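PDB 4ZWN: monoglyceride lipase from Saccharomyces cerevisiae, which hydrolyses monoacylglycerols to glycerol and free fatty acids, preferring monounsaturated substrates, and also takes part in the breakdown of fatty acid ethyl esters. Local coordinates for residues A23-K28 / K214-F219. The protein carries 2 engineered substitutions. Residues are numbered along the deposited sequence; the frame is centred on the assembly and turned at random.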
ATOM      1  N   ALA A  23     -17.245   0.896 -17.407  1.00 66.86           N
ATOM      2  CA  ALA A  23     -16.938  -0.516 -17.205  1.00 54.65           C
ATOM      3  C   ALA A  23     -17.122  -0.895 -15.739  1.00 56.87           C
ATOM      4  O   ALA A  23     -16.709  -0.155 -14.845  1.00 56.24           O
ATOM      5  CB  ALA A  23     -15.523  -0.824 -17.665  1.00 53.49           C
ATOM      6  N   PRO A  24     -17.744  -2.056 -15.487  1.00 56.18           N
ATOM      7  CA  PRO A  24     -18.074  -2.478 -14.122  1.00 55.71           C
ATOM      8  C   PRO A  24     -16.879  -3.034 -13.352  1.00 49.32           C
ATOM      9  O   PRO A  24     -15.918  -3.509 -13.956  1.00 43.39           O
ATOM     10  CB  PRO A  24     -19.120  -3.570 -14.348  1.00 49.82           C
ATOM     11  CG  PRO A  24     -18.721  -4.178 -15.647  1.00 49.05           C
ATOM     12  CD  PRO A  24     -18.189  -3.042 -16.489  1.00 48.74           C
ATOM     13  N   TYR A  25     -16.952  -2.969 -12.027  1.00 46.04           N
ATOM     14  CA  TYR A  25     -15.947  -3.579 -11.166  1.00 47.21           C
ATOM     15  C   TYR A  25     -16.018  -5.096 -11.305  1.00 47.66           C
ATOM     16  O   TYR A  25     -17.007  -5.713 -10.910  1.00 53.50           O
ATOM     17  CB  TYR A  25     -16.159  -3.147  -9.712  1.00 40.72           C
ATOM     18  CG  TYR A  25     -15.085  -3.609  -8.751  1.00 45.80           C
ATOM     19  CD1 TYR A  25     -13.749  -3.290  -8.959  1.00 46.76           C
ATOM     20  CD2 TYR A  25     -15.412  -4.344  -7.619  1.00 48.67           C
ATOM     21  CE1 TYR A  25     -12.769  -3.705  -8.075  1.00 43.10           C
ATOM     22  CE2 TYR A  25     -14.442  -4.761  -6.730  1.00 43.65           C
ATOM     23  CZ  TYR A  25     -13.123  -4.440  -6.961  1.00 44.71           C
ATOM     24  OH  TYR A  25     -12.157  -4.858  -6.074  1.00 44.59           O
ATOM     25  N   PRO A  26     -14.966  -5.702 -11.877  1.00 44.75           N
ATOM     26  CA  PRO A  26     -14.948  -7.124 -12.243  1.00 45.35           C
ATOM     27  C   PRO A  26     -15.147  -8.069 -11.062  1.00 44.59           C
ATOM     28  O   PRO A  26     -15.618  -9.188 -11.254  1.00 52.11           O
ATOM     29  CB  PRO A  26     -13.548  -7.311 -12.845  1.00 43.08           C
ATOM     30  CG  PRO A  26     -13.130  -5.944 -13.267  1.00 38.82           C
ATOM     31  CD  PRO A  26     -13.706  -5.032 -12.234  1.00 43.51           C
ATOM     32  N   TYR A  27     -14.793  -7.629  -9.861  1.00 47.86           N
ATOM     33  CA  TYR A  27     -14.857  -8.507  -8.699  1.00 45.15           C
ATOM     34  C   TYR A  27     -16.191  -8.392  -7.966  1.00 47.51           C
ATOM     35  O   TYR A  27     -16.711  -7.294  -7.757  1.00 48.36           O
ATOM     36  CB  TYR A  27     -13.703  -8.209  -7.737  1.00 40.81           C
ATOM     37  CG  TYR A  27     -13.755  -9.027  -6.466  1.00 41.00           C
ATOM     38  CD1 TYR A  27     -13.446 -10.381  -6.472  1.00 39.78           C
ATOM     39  CD2 TYR A  27     -14.112  -8.442  -5.258  1.00 38.06           C
ATOM     40  CE1 TYR A  27     -13.496 -11.132  -5.313  1.00 35.93           C
ATOM     41  CE2 TYR A  27     -14.164  -9.184  -4.095  1.00 35.81           C
ATOM     42  CZ  TYR A  27     -13.856 -10.526  -4.128  1.00 35.19           C
ATOM     43  OH  TYR A  27     -13.908 -11.263  -2.967  1.00 40.12           O
ATOM     44  N   LYS A  28     -16.734  -9.543  -7.585  1.00 43.38           N
ATOM     45  CA  LYS A  28     -17.969  -9.612  -6.816  1.00 40.52           C
ATOM     46  C   LYS A  28     -17.652  -9.791  -5.336  1.00 38.82           C
ATOM     47  O   LYS A  28     -17.143 -10.835  -4.932  1.00 45.92           O
ATOM     48  CB  LYS A  28     -18.846 -10.768  -7.307  1.00 41.28           C
ATOM     49  CG  LYS A  28     -19.182 -10.735  -8.795  1.00 41.31           C
ATOM     50  CD  LYS A  28     -20.215  -9.664  -9.105  1.00 50.14           C
ATOM     51  CE  LYS A  28     -20.984  -9.987 -10.377  1.00 48.68           C
ATOM     52  NZ  LYS A  28     -22.077  -9.004 -10.624  1.00 51.43           N
ATOM     53  N   LYS A 214      -7.507  -7.724 -18.600  1.00 48.06           N
ATOM     54  CA  LYS A 214      -8.147  -6.645 -19.346  1.00 51.52           C
ATOM     55  C   LYS A 214      -9.494  -6.265 -18.745  1.00 45.07           C
ATOM     56  O   LYS A 214     -10.014  -5.182 -19.004  1.00 48.72           O
ATOM     57  CB  LYS A 214      -8.320  -7.042 -20.812  1.00 49.92           C
ATOM     58  CG  LYS A 214      -7.073  -7.656 -21.421  1.00 63.97           C
ATOM     59  CD  LYS A 214      -7.132  -7.651 -22.937  1.00 70.98           C
ATOM     60  CE  LYS A 214      -6.038  -6.768 -23.516  1.00 80.33           C
ATOM     61  NZ  LYS A 214      -6.131  -6.659 -24.999  1.00 78.59           N
ATOM     62  N   ALA A 215     -10.055  -7.162 -17.942  1.00 46.27           N
ATOM     63  CA  ALA A 215     -11.306  -6.882 -17.252  1.00 45.37           C
ATOM     64  C   ALA A 215     -11.115  -5.746 -16.250  1.00 43.84           C
ATOM     65  O   ALA A 215     -11.886  -4.787 -16.236  1.00 43.61           O
ATOM     66  CB  ALA A 215     -11.822  -8.131 -16.558  1.00 55.53           C
ATOM     67  N   TYR A 216     -10.081  -5.856 -15.416  1.00 44.92           N
ATOM     68  CA  TYR A 216      -9.768  -4.809 -14.450  1.00 42.87           C
ATOM     69  C   TYR A 216      -9.186  -3.578 -15.136  1.00 39.29           C
ATOM     70  O   TYR A 216      -9.317  -2.460 -14.639  1.00 37.93           O
ATOM     71  CB  TYR A 216      -8.792  -5.316 -13.389  1.00 42.17           C
ATOM     72  CG  TYR A 216      -9.407  -6.249 -12.373  1.00 42.81           C
ATOM     73  CD1 TYR A 216     -10.120  -5.755 -11.288  1.00 43.49           C
ATOM     74  CD2 TYR A 216      -9.261  -7.624 -12.490  1.00 36.96           C
ATOM     75  CE1 TYR A 216     -10.680  -6.607 -10.354  1.00 35.71           C
ATOM     76  CE2 TYR A 216      -9.817  -8.480 -11.564  1.00 40.19           C
ATOM     77  CZ  TYR A 216     -10.525  -7.967 -10.499  1.00 41.47           C
ATOM     78  OH  TYR A 216     -11.080  -8.821  -9.575  1.00 51.52           O
ATOM     79  N   ARG A 217      -8.528  -3.792 -16.272  1.00 41.13           N
ATOM     80  CA  ARG A 217      -8.019  -2.687 -17.075  1.00 42.44           C
ATOM     81  C   ARG A 217      -9.156  -1.771 -17.523  1.00 46.67           C
ATOM     82  O   ARG A 217      -9.071  -0.549 -17.397  1.00 39.37           O
ATOM     83  CB  ARG A 217      -7.265  -3.212 -18.295  1.00 45.76           C
ATOM     84  CG  ARG A 217      -5.758  -3.121 -18.193  1.00 49.43           C
ATOM     85  CD  ARG A 217      -5.108  -3.549 -19.500  1.00 48.18           C
ATOM     86  NE  ARG A 217      -4.282  -4.740 -19.336  1.00 53.66           N
ATOM     87  CZ  ARG A 217      -3.731  -5.410 -20.342  1.00 54.95           C
ATOM     88  NH1 ARG A 217      -3.921  -5.009 -21.592  1.00 58.13           N
ATOM     89  NH2 ARG A 217      -2.992  -6.483 -20.099  1.00 54.49           N
ATOM     90  N   ALA A 218     -10.220  -2.379 -18.042  1.00 45.66           N
ATOM     91  CA  ALA A 218     -11.371  -1.631 -18.535  1.00 44.08           C
ATOM     92  C   ALA A 218     -12.039  -0.845 -17.415  1.00 46.98           C
ATOM     93  O   ALA A 218     -12.428   0.308 -17.599  1.00 49.49           O
ATOM     94  CB  ALA A 218     -12.368  -2.570 -19.192  1.00 43.24           C
ATOM     95  N   PHE A 219     -12.167  -1.477 -16.252  1.00 45.82           N
ATOM     96  CA  PHE A 219     -12.740  -0.824 -15.082  1.00 47.48           C
ATOM     97  C   PHE A 219     -11.917   0.384 -14.646  1.00 49.88           C
ATOM     98  O   PHE A 219     -12.459   1.465 -14.418  1.00 47.16           O
ATOM     99  CB  PHE A 219     -12.857  -1.813 -13.921  1.00 42.81           C
ATOM    100  CG  PHE A 219     -12.884  -1.156 -12.569  1.00 45.74           C
ATOM    101  CD1 PHE A 219     -14.033  -0.536 -12.107  1.00 42.03           C
ATOM    102  CD2 PHE A 219     -11.757  -1.159 -11.757  1.00 39.36           C
ATOM    103  CE1 PHE A 219     -14.061   0.068 -10.863  1.00 50.22           C
ATOM    104  CE2 PHE A 219     -11.779  -0.556 -10.514  1.00 39.25           C
ATOM    105  CZ  PHE A 219     -12.931   0.058 -10.066  1.00 46.65           C
TER
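F219 and P26 meet where the N-terminal segment 23-28 crosses the helical segment 214-219, an irregular chain held on a helix by aromatic and proline packing. From its root outward, F219 touches the loop at every step. Its CB lies 3.5 Å from O of P24 and rests against CD of P26, and CG stays close to both. With CG anti to the backbone N (chi1 156°), the ring is swung out along Y25: CD1 meets CA of Y25, CE1 its CB and CD1, CD2 and CE2 both face CD1, CE2 the closer, and CZ reaches CD1 of Y25 at 3.6 Å. The edge of Y25 points at the face of F219 in an edge-to-face pair, the centroids 5.0 Å apart and the planes at 61°. Cutting F219 back to an alanine would probably leave the Y25 edge without its aromatic face and open a gap beneath the loop. One turn earlier, Y216 offers a face to P26, whose CG makes a CH-pi contact 3.8 Å from the centroid of the Y216 ring, while OH of Y216 ends 3.3 Å from CB of Y27. At the other end, CB of A23 lies 3.3 Å from O of A218 and also nears its CB. Helix 78-86 receives Y25 and Y27, and D82 takes the hydroxyl of Y27 in a hydrogen bond. This is largely apolar packing, pinning an N-terminal arm, before the first strand of an alpha/beta-hydrolase sheet, to helix 214-222 of the insertion that in sequence follows strand 165-169 and precedes strand 264-269, and that forms the cap in this family.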